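Long-range contacts in ancillary protein 2 (Streptococcus pyogenes, PDB 4C0Z), which sits at the pilus tip and can bind covalently, through reactive thioester bonds, to targets on the host cell surface, so mediating adhesion of the pili: residues Ile143-Glu154 against Leu164-Ile175; Leu77-Ile85 against Asp95-Leu103. All coordinates share one frame; numbering follows the deposited sequence.

Overall arrangement
Followed from the N terminus of this thioester domain, the chain reaches contact 2 first: strand 72-78 of the antiparallel barrel runs into helix 81-87, and after nine intervening residues, residues 95-103 at the start of helix 98-108 return against it. Helix 123-138 comes next, before contact 1, where residues 143-154 fold onto helix 161-174 and close a second short loop. The two contacts therefore stand in series, neither nested nor crossed, with centres about 24 Å apart. Helix 123-138 lies between them in the fold, meeting Phe150 and Met167 of contact 1 and Leu98 and Ile102 of contact 2; contact 2 begins on barrel strand 72-78 and ties the barrel to helix 98-108.

Contact 1: residues Ile143-Glu154 against Leu164-Ile175; sequences ISDTSKAFQQEE and LQLMRNALKRLI
With CG turned anti to its carbonyl carbon (chi1 -73°) and the chain extended from there to NE, Arg168 reaches out of helix 161-174 alongside the loop residues 146-149, while Phe150, its CG beside the backbone N (chi1 -46°), turns its ring toward the same helix. The guanidinium grips one atom side-on. Arg168 NE donates to Ala149 O at 2.8 Å (156°), and Arg168 NH2 reaches the same Ala149 O at 3.0 Å in a more bent bond; this oxygen lies close to the guanidinium plane. Ser147 O lies over the centre of one face and Leu164 CD2 near the rim of the opposite one, which would restrict tilting. Phe150 is the N-cap residue of helix 151-157, so the arginine holds the carbonyl just before the helix start in this helical part of the thioester domain. The Phe150 ring presents its edge to Met167 O, and Phe150 CZ lies 3.7 Å from Leu171 CD2; Met167 SD stands 5.3 Å from the Phe150 ring centroid, above the face, a distant Met-aromatic contact. Buried Thr146 crosses Lys172 at about a right angle, Thr146 OG1 lying 3.4 Å from Lys172 CB. At the far end Ile143 and Leu171 meet tip to tip, and Ile143 CG2 packs 3.8 Å from Ile175 CD1.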
loop_
_atom_site.group_PDB
_atom_site.type_symbol
_atom_site.label_atom_id
_atom_site.label_comp_id
_atom_site.label_asym_id
_atom_site.label_seq_id
_atom_site.Cartn_x
_atom_site.Cartn_y
_atom_site.Cartn_z
ATOM N N ILE I 143 -4.841 -12.320 4.343
ATOM C CA ILE I 143 -4.240 -13.077 5.447
ATOM C C ILE I 143 -4.928 -14.441 5.468
ATOM O O ILE I 143 -6.087 -14.533 5.874
ATOM C CB ILE I 143 -4.258 -12.388 6.847
ATOM C CG1 ILE I 143 -3.667 -10.965 6.828
ATOM C CG2 ILE I 143 -3.527 -13.283 7.855
ATOM C CD1 ILE I 143 -3.838 -10.130 8.097
ATOM N N SER I 144 -4.242 -15.477 4.970
ATOM C CA SER I 144 -4.780 -16.838 4.947
ATOM C C SER I 144 -4.201 -17.625 6.113
ATOM O O SER I 144 -4.952 -18.188 6.909
ATOM C CB SER I 144 -4.450 -17.539 3.631
ATOM O OG SER I 144 -3.050 -17.576 3.393
ATOM N N ASP I 145 -2.859 -17.652 6.209
ATOM C CA ASP I 145 -2.122 -18.382 7.227
ATOM C C ASP I 145 -1.127 -17.483 7.943
ATOM O O ASP I 145 -0.097 -17.104 7.379
ATOM C CB ASP I 145 -1.432 -19.628 6.624
ATOM C CG ASP I 145 -0.713 -20.514 7.630
ATOM O OD1 ASP I 145 -1.216 -20.654 8.772
ATOM O OD2 ASP I 145 0.333 -21.094 7.266
ATOM N N THR I 146 -1.441 -17.161 9.208
ATOM C CA THR I 146 -0.634 -16.321 10.091
ATOM C C THR I 146 0.714 -16.967 10.427
ATOM O O THR I 146 1.643 -16.256 10.782
ATOM C CB THR I 146 -1.428 -15.937 11.341
ATOM O OG1 THR I 146 -1.905 -17.128 11.969
ATOM C CG2 THR I 146 -2.592 -15.004 11.027
ATOM N N SER I 147 0.831 -18.307 10.282
ATOM C CA SER I 147 2.062 -19.079 10.504
ATOM C C SER I 147 3.149 -18.661 9.507
ATOM O O SER I 147 4.336 -18.834 9.786
ATOM C CB SER I 147 1.786 -20.570 10.339
ATOM O OG SER I 147 0.714 -20.998 11.162
ATOM N N LYS I 148 2.726 -18.117 8.342
ATOM C CA LYS I 148 3.578 -17.655 7.248
ATOM C C LYS I 148 3.705 -16.114 7.203
ATOM O O LYS I 148 4.452 -15.597 6.371
ATOM C CB LYS I 148 3.029 -18.176 5.910
ATOM C CG LYS I 148 3.189 -19.675 5.709
ATOM C CD LYS I 148 2.595 -20.136 4.389
ATOM C CE LYS I 148 2.723 -21.632 4.223
ATOM N NZ LYS I 148 2.037 -22.113 2.998
ATOM N N ALA I 149 2.981 -15.384 8.084
ATOM C CA ALA I 149 2.996 -13.917 8.123
ATOM C C ALA I 149 4.357 -13.320 8.509
ATOM O O ALA I 149 5.166 -13.997 9.137
ATOM C CB ALA I 149 1.910 -13.397 9.055
ATOM N N PHE I 150 4.599 -12.046 8.116
ATOM C CA PHE I 150 5.791 -11.245 8.410
ATOM C C PHE I 150 7.108 -11.821 7.841
ATOM O O PHE I 150 8.175 -11.562 8.401
ATOM C CB PHE I 150 5.914 -10.952 9.918
ATOM C CG PHE I 150 4.636 -10.486 10.573
ATOM C CD1 PHE I 150 4.037 -9.283 10.201
ATOM C CD2 PHE I 150 4.019 -11.254 11.549
ATOM C CE1 PHE I 150 2.839 -8.864 10.792
ATOM C CE2 PHE I 150 2.826 -10.829 12.149
ATOM C CZ PHE I 150 2.253 -9.629 11.779
ATOM N N GLN I 151 7.040 -12.541 6.697
ATOM C CA GLN I 151 8.230 -13.092 6.053
ATOM C C GLN I 151 9.179 -11.990 5.550
ATOM O O GLN I 151 10.392 -12.087 5.769
ATOM C CB GLN I 151 7.859 -14.080 4.949
ATOM C CG GLN I 151 7.688 -15.506 5.474
ATOM C CD GLN I 151 7.360 -16.486 4.371
ATOM O OE1 GLN I 151 8.105 -16.645 3.390
ATOM N NE2 GLN I 151 6.245 -17.185 4.519
ATOM N N GLN I 152 8.632 -10.931 4.922
ATOM C CA GLN I 152 9.431 -9.793 4.439
ATOM C C GLN I 152 9.987 -8.988 5.614
ATOM O O GLN I 152 11.168 -8.639 5.607
ATOM C CB GLN I 152 8.632 -8.885 3.473
ATOM C CG GLN I 152 8.352 -9.503 2.096
ATOM C CD GLN I 152 9.579 -9.872 1.290
ATOM O OE1 GLN I 152 10.485 -9.065 1.061
ATOM N NE2 GLN I 152 9.605 -11.102 0.814
ATOM N N GLU I 153 9.147 -8.747 6.639
ATOM C CA GLU I 153 9.515 -8.046 7.878
ATOM C C GLU I 153 10.623 -8.801 8.628
ATOM O O GLU I 153 11.501 -8.165 9.205
ATOM C CB GLU I 153 8.290 -7.863 8.790
ATOM C CG GLU I 153 7.267 -6.856 8.282
ATOM C CD GLU I 153 6.194 -7.363 7.328
ATOM O OE1 GLU I 153 6.355 -8.468 6.757
ATOM O OE2 GLU I 153 5.195 -6.632 7.133
ATOM N N GLU I 154 10.597 -10.153 8.590
ATOM C CA GLU I 154 11.610 -11.003 9.229
ATOM C C GLU I 154 12.998 -10.688 8.674
ATOM O O GLU I 154 13.931 -10.550 9.460
ATOM C CB GLU I 154 11.291 -12.497 9.046
ATOM C CG GLU I 154 12.209 -13.427 9.832
ATOM C CD GLU I 154 12.167 -14.905 9.478
ATOM O OE1 GLU I 154 11.269 -15.322 8.708
ATOM O OE2 GLU I 154 13.021 -15.655 10.006
ATOM N N LEU I 164 9.093 -13.062 16.306
ATOM C CA LEU I 164 8.342 -13.520 15.135
ATOM C C LEU I 164 7.173 -14.445 15.501
ATOM O O LEU I 164 6.066 -14.234 14.997
ATOM C CB LEU I 164 9.277 -14.165 14.092
ATOM C CG LEU I 164 8.643 -14.631 12.765
ATOM C CD1 LEU I 164 8.060 -13.449 11.951
ATOM C CD2 LEU I 164 9.646 -15.401 11.942
ATOM N N GLN I 165 7.400 -15.434 16.398
ATOM C CA GLN I 165 6.347 -16.350 16.835
ATOM C C GLN I 165 5.240 -15.625 17.609
ATOM O O GLN I 165 4.065 -15.885 17.347
ATOM C CB GLN I 165 6.936 -17.539 17.634
ATOM C CG GLN I 165 5.975 -18.678 17.993
ATOM C CD GLN I 165 4.961 -19.038 16.933
ATOM O OE1 GLN I 165 5.282 -19.409 15.792
ATOM N NE2 GLN I 165 3.700 -18.962 17.319
ATOM N N LEU I 166 5.612 -14.698 18.526
ATOM C CA LEU I 166 4.652 -13.905 19.305
ATOM C C LEU I 166 3.807 -13.021 18.385
ATOM O O LEU I 166 2.591 -12.927 18.577
ATOM C CB LEU I 166 5.368 -13.030 20.350
ATOM C CG LEU I 166 5.969 -13.722 21.583
ATOM C CD1 LEU I 166 6.775 -12.737 22.396
ATOM C CD2 LEU I 166 4.899 -14.353 22.464
ATOM N N MET I 167 4.447 -12.411 17.367
ATOM C CA MET I 167 3.773 -11.534 16.411
ATOM C C MET I 167 2.738 -12.290 15.584
ATOM O O MET I 167 1.600 -11.833 15.478
ATOM C CB MET I 167 4.788 -10.798 15.524
ATOM C CG MET I 167 5.505 -9.673 16.244
ATOM S SD MET I 167 6.666 -8.839 15.147
ATOM C CE MET I 167 8.074 -9.626 15.523
ATOM N N ARG I 168 3.115 -13.471 15.059
ATOM C CA ARG I 168 2.247 -14.342 14.259
ATOM C C ARG I 168 1.006 -14.791 15.036
ATOM O O ARG I 168 -0.107 -14.777 14.496
ATOM C CB ARG I 168 3.040 -15.548 13.740
ATOM C CG ARG I 168 4.011 -15.186 12.635
ATOM C CD ARG I 168 4.873 -16.351 12.209
ATOM N NE ARG I 168 5.525 -16.049 10.937
ATOM C CZ ARG I 168 6.582 -16.690 10.447
ATOM N NH1 ARG I 168 7.134 -17.692 11.123
ATOM N NH2 ARG I 168 7.094 -16.334 9.276
ATOM N N ASN I 169 1.198 -15.154 16.313
ATOM C CA ASN I 169 0.119 -15.598 17.192
ATOM C C ASN I 169 -0.821 -14.449 17.553
ATOM O O ASN I 169 -2.043 -14.644 17.567
ATOM C CB ASN I 169 0.672 -16.271 18.453
ATOM C CG ASN I 169 -0.101 -17.495 18.877
ATOM O OD1 ASN I 169 -1.341 -17.525 18.862
ATOM N ND2 ASN I 169 0.620 -18.569 19.180
ATOM N N ALA I 170 -0.255 -13.251 17.823
ATOM C CA ALA I 170 -1.032 -12.061 18.169
ATOM C C ALA I 170 -1.886 -11.583 16.992
ATOM O O ALA I 170 -3.031 -11.195 17.213
ATOM C CB ALA I 170 -0.123 -10.952 18.662
ATOM N N LEU I 171 -1.361 -11.675 15.744
ATOM C CA LEU I 171 -2.095 -11.318 14.521
ATOM C C LEU I 171 -3.290 -12.250 14.329
ATOM O O LEU I 171 -4.396 -11.770 14.056
ATOM C CB LEU I 171 -1.176 -11.333 13.281
ATOM C CG LEU I 171 -1.837 -10.982 11.929
ATOM C CD1 LEU I 171 -2.281 -9.513 11.869
ATOM C CD2 LEU I 171 -0.912 -11.325 10.769
ATOM N N LYS I 172 -3.061 -13.572 14.514
ATOM C CA LYS I 172 -4.065 -14.633 14.416
ATOM C C LYS I 172 -5.249 -14.346 15.343
ATOM O O LYS I 172 -6.408 -14.443 14.921
ATOM C CB LYS I 172 -3.430 -15.999 14.762
ATOM C CG LYS I 172 -4.311 -17.195 14.419
ATOM C CD LYS I 172 -3.784 -18.490 15.005
ATOM C CE LYS I 172 -4.517 -19.708 14.481
ATOM N NZ LYS I 172 -5.918 -19.790 14.973
ATOM N N ARG I 173 -4.945 -13.979 16.598
ATOM C CA ARG I 173 -5.949 -13.681 17.611
ATOM C C ARG I 173 -6.721 -12.393 17.316
ATOM O O ARG I 173 -7.940 -12.396 17.451
ATOM C CB ARG I 173 -5.325 -13.663 19.016
ATOM C CG ARG I 173 -4.851 -15.041 19.490
ATOM C CD ARG I 173 -4.072 -14.957 20.784
ATOM N NE ARG I 173 -4.948 -14.790 21.948
ATOM C CZ ARG I 173 -4.520 -14.531 23.180
ATOM N NH1 ARG I 173 -3.220 -14.407 23.427
ATOM N NH2 ARG I 173 -5.387 -14.391 24.174
ATOM N N LEU I 174 -6.026 -11.321 16.877
ATOM C CA LEU I 174 -6.639 -10.021 16.562
ATOM C C LEU I 174 -7.635 -10.033 15.389
ATOM O O LEU I 174 -8.608 -9.274 15.417
ATOM C CB LEU I 174 -5.567 -8.938 16.294
ATOM C CG LEU I 174 -4.748 -8.436 17.474
ATOM C CD1 LEU I 174 -3.657 -7.493 17.005
ATOM C CD2 LEU I 174 -5.620 -7.752 18.515
ATOM N N ILE I 175 -7.379 -10.847 14.353
ATOM C CA ILE I 175 -8.237 -10.883 13.161
ATOM C C ILE I 175 -9.360 -11.927 13.259
ATOM O O ILE I 175 -10.138 -12.066 12.311
ATOM C CB ILE I 175 -7.421 -11.024 11.839
ATOM C CG1 ILE I 175 -6.691 -12.392 11.746
ATOM C CG2 ILE I 175 -6.467 -9.831 11.648
ATOM C CD1 ILE I 175 -6.320 -12.819 10.364
#

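Contact 2: residues Leu77-Ile85 against Asp95-Leu103; sequences LEGTNENFI and DGQLQQNIL
Phe84 receives Ile102 over one face of its ring, the CD1 methyl of Ile102 standing 4.0 Å from the Phe84 ring centroid in a CH-pi contact. Leu98, its CG anti to the backbone N, brings CD2 to 3.6 Å from Phe84 CB. These three side chains make the buried apolar part of the contact, where the segments 81-85 and 98-103 run at 94° to each other. Leu207 of barrel strand 205-211 touches both Phe84 and Ile102, and the ring of Phe56 meets that of Phe84, so the corner packs onto the thioester domain's barrel. The polar side is close-fitting but partly exposed. Here Asn81 OD1 takes the backbone N-H of Gln99 at 3.0 Å in a nearly straight bond (170°), the donor 23° out of the carbonyl plane. The amide end of Gln99 lies against Gly79 O, with Gln99 NE2 2.8 Å from Gly79 O but too badly angled for a hydrogen bond. Toward Gly96 and Gln100 the rim is looser, Asn81 ND2 staying 4.2 Å from Gln100 OE1. Thr80 OG1 caps its own helix by accepting from Asn83 N. Gln99 N belongs to the first turn of helix 98-108, where backbone N-H groups lack acceptors within the helix; Asn81 OD1 thus probably does for Gln99 N what an N-cap side chain often does.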
loop_
_atom_site.group_PDB
_atom_site.type_symbol
_atom_site.label_atom_id
_atom_site.label_comp_id
_atom_site.label_asym_id
_atom_site.label_seq_id
_atom_site.Cartn_x
_atom_site.Cartn_y
_atom_site.Cartn_z
ATOM N N LEU I 77 -13.568 12.754 12.311
ATOM C CA LEU I 77 -14.946 12.319 12.077
ATOM C C LEU I 77 -15.271 11.176 13.002
ATOM O O LEU I 77 -14.370 10.556 13.575
ATOM C CB LEU I 77 -15.146 11.846 10.617
ATOM C CG LEU I 77 -14.794 12.811 9.470
ATOM C CD1 LEU I 77 -14.724 12.055 8.165
ATOM C CD2 LEU I 77 -15.825 13.939 9.353
ATOM N N GLU I 78 -16.571 10.898 13.145
ATOM C CA GLU I 78 -17.109 9.787 13.932
ATOM C C GLU I 78 -16.713 8.506 13.225
ATOM O O GLU I 78 -16.867 8.404 12.009
ATOM C CB GLU I 78 -18.644 9.876 14.014
ATOM C CG GLU I 78 -19.144 10.720 15.174
ATOM C CD GLU I 78 -20.494 11.388 14.980
ATOM O OE1 GLU I 78 -21.359 10.815 14.274
ATOM O OE2 GLU I 78 -20.696 12.481 15.562
ATOM N N GLY I 79 -16.146 7.564 13.968
ATOM C CA GLY I 79 -15.704 6.289 13.411
ATOM C C GLY I 79 -16.810 5.302 13.075
ATOM O O GLY I 79 -16.678 4.119 13.393
ATOM N N THR I 80 -17.897 5.768 12.409
ATOM C CA THR I 80 -19.048 4.960 11.977
ATOM C C THR I 80 -18.707 4.104 10.729
ATOM O O THR I 80 -17.681 4.348 10.078
ATOM C CB THR I 80 -20.239 5.885 11.659
ATOM O OG1 THR I 80 -19.968 6.630 10.474
ATOM C CG2 THR I 80 -20.588 6.836 12.804
ATOM N N ASN I 81 -19.603 3.151 10.366
ATOM C CA ASN I 81 -19.483 2.304 9.166
ATOM C C ASN I 81 -19.668 3.141 7.894
ATOM O O ASN I 81 -18.960 2.925 6.910
ATOM C CB ASN I 81 -20.489 1.152 9.202
ATOM C CG ASN I 81 -20.131 0.078 10.203
ATOM O OD1 ASN I 81 -19.004 -0.435 10.234
ATOM N ND2 ASN I 81 -21.086 -0.304 11.041
ATOM N N GLU I 82 -20.594 4.123 7.942
ATOM C CA GLU I 82 -20.884 5.061 6.856
ATOM C C GLU I 82 -19.625 5.851 6.457
ATOM O O GLU I 82 -19.330 5.938 5.267
ATOM C CB GLU I 82 -22.032 6.007 7.262
ATOM C CG GLU I 82 -22.571 6.892 6.144
ATOM C CD GLU I 82 -23.685 7.855 6.531
ATOM O OE1 GLU I 82 -24.445 7.563 7.485
ATOM O OE2 GLU I 82 -23.788 8.919 5.878
ATOM N N ASN I 83 -18.869 6.378 7.441
ATOM C CA ASN I 83 -17.645 7.128 7.175
ATOM C C ASN I 83 -16.515 6.248 6.625
ATOM O O ASN I 83 -15.746 6.731 5.795
ATOM C CB ASN I 83 -17.207 7.946 8.382
ATOM C CG ASN I 83 -18.069 9.166 8.599
ATOM O OD1 ASN I 83 -18.620 9.752 7.660
ATOM N ND2 ASN I 83 -18.179 9.600 9.840
ATOM N N PHE I 84 -16.471 4.949 7.007
ATOM C CA PHE I 84 -15.493 4.003 6.451
ATOM C C PHE I 84 -15.815 3.712 5.013
ATOM O O PHE I 84 -14.910 3.709 4.189
ATOM C CB PHE I 84 -15.440 2.681 7.225
ATOM C CG PHE I 84 -14.485 2.697 8.389
ATOM C CD1 PHE I 84 -13.122 2.891 8.188
ATOM C CD2 PHE I 84 -14.949 2.538 9.691
ATOM C CE1 PHE I 84 -12.241 2.913 9.266
ATOM C CE2 PHE I 84 -14.065 2.554 10.768
ATOM C CZ PHE I 84 -12.720 2.753 10.554
ATOM N N ILE I 85 -17.097 3.476 4.696
ATOM C CA ILE I 85 -17.501 3.200 3.318
ATOM C C ILE I 85 -17.183 4.408 2.411
ATOM O O ILE I 85 -16.717 4.227 1.284
ATOM C CB ILE I 85 -18.964 2.719 3.266
ATOM C CG1 ILE I 85 -19.067 1.285 3.850
ATOM C CG2 ILE I 85 -19.532 2.778 1.840
ATOM C CD1 ILE I 85 -20.395 0.949 4.531
ATOM N N ASP I 95 -18.837 -9.166 7.187
ATOM C CA ASP I 95 -19.123 -9.497 8.589
ATOM C C ASP I 95 -20.105 -8.471 9.169
ATOM O O ASP I 95 -20.647 -8.693 10.252
ATOM C CB ASP I 95 -17.822 -9.525 9.417
ATOM C CG ASP I 95 -17.034 -8.225 9.362
ATOM O OD1 ASP I 95 -17.413 -7.271 10.083
ATOM O OD2 ASP I 95 -16.044 -8.156 8.585
ATOM N N GLY I 96 -20.257 -7.338 8.470
ATOM C CA GLY I 96 -21.151 -6.226 8.789
ATOM C C GLY I 96 -20.926 -5.477 10.088
ATOM O O GLY I 96 -21.744 -4.632 10.466
ATOM N N GLN I 97 -19.827 -5.784 10.784
ATOM C CA GLN I 97 -19.439 -5.109 12.016
ATOM C C GLN I 97 -17.989 -4.604 11.894
ATOM O O GLN I 97 -17.135 -4.888 12.738
ATOM C CB GLN I 97 -19.709 -5.962 13.268
ATOM C CG GLN I 97 -19.216 -7.411 13.221
ATOM C CD GLN I 97 -19.254 -8.081 14.579
ATOM O OE1 GLN I 97 -19.927 -7.631 15.521
ATOM N NE2 GLN I 97 -18.525 -9.179 14.709
ATOM N N LEU I 98 -17.728 -3.856 10.806
ATOM C CA LEU I 98 -16.416 -3.280 10.484
ATOM C C LEU I 98 -15.933 -2.405 11.645
ATOM O O LEU I 98 -14.948 -2.761 12.286
ATOM C CB LEU I 98 -16.469 -2.510 9.147
ATOM C CG LEU I 98 -15.162 -1.872 8.636
ATOM C CD1 LEU I 98 -14.152 -2.921 8.174
ATOM C CD2 LEU I 98 -15.443 -0.937 7.494
ATOM N N GLN I 99 -16.684 -1.340 11.969
ATOM C CA GLN I 99 -16.449 -0.422 13.088
ATOM C C GLN I 99 -16.089 -1.183 14.386
ATOM O O GLN I 99 -15.058 -0.879 14.995
ATOM C CB GLN I 99 -17.703 0.463 13.278
ATOM C CG GLN I 99 -17.794 1.253 14.586
ATOM C CD GLN I 99 -18.974 2.203 14.612
ATOM O OE1 GLN I 99 -20.101 1.869 14.213
ATOM N NE2 GLN I 99 -18.752 3.401 15.130
ATOM N N GLN I 100 -16.913 -2.196 14.763
ATOM C CA GLN I 100 -16.759 -3.041 15.963
ATOM C C GLN I 100 -15.484 -3.863 15.939
ATOM O O GLN I 100 -14.792 -3.949 16.955
ATOM C CB GLN I 100 -17.989 -3.940 16.192
ATOM C CG GLN I 100 -19.240 -3.164 16.592
ATOM C CD GLN I 100 -20.115 -2.724 15.435
ATOM O OE1 GLN I 100 -19.708 -2.675 14.267
ATOM N NE2 GLN I 100 -21.354 -2.379 15.745
ATOM N N ASN I 101 -15.158 -4.427 14.766
ATOM C CA ASN I 101 -13.943 -5.207 14.564
ATOM C C ASN I 101 -12.699 -4.353 14.732
ATOM O O ASN I 101 -11.760 -4.769 15.411
ATOM C CB ASN I 101 -13.962 -5.915 13.213
ATOM C CG ASN I 101 -14.868 -7.117 13.214
ATOM O OD1 ASN I 101 -15.009 -7.831 14.213
ATOM N ND2 ASN I 101 -15.518 -7.358 12.099
ATOM N N ILE I 102 -12.718 -3.140 14.157
ATOM C CA ILE I 102 -11.621 -2.189 14.235
ATOM C C ILE I 102 -11.421 -1.757 15.691
ATOM O O ILE I 102 -10.291 -1.822 16.191
ATOM C CB ILE I 102 -11.801 -1.021 13.218
ATOM C CG1 ILE I 102 -11.504 -1.524 11.777
ATOM C CG2 ILE I 102 -10.905 0.181 13.567
ATOM C CD1 ILE I 102 -12.174 -0.777 10.685
ATOM N N LEU I 103 -12.520 -1.394 16.377
ATOM C CA LEU I 103 -12.515 -1.008 17.797
ATOM C C LEU I 103 -11.924 -2.106 18.673
ATOM O O LEU I 103 -11.116 -1.803 19.560
ATOM C CB LEU I 103 -13.915 -0.652 18.290
ATOM C CG LEU I 103 -14.231 0.833 18.534
ATOM C CD1 LEU I 103 -15.550 0.983 19.245
ATOM C CD2 LEU I 103 -13.150 1.530 19.347
#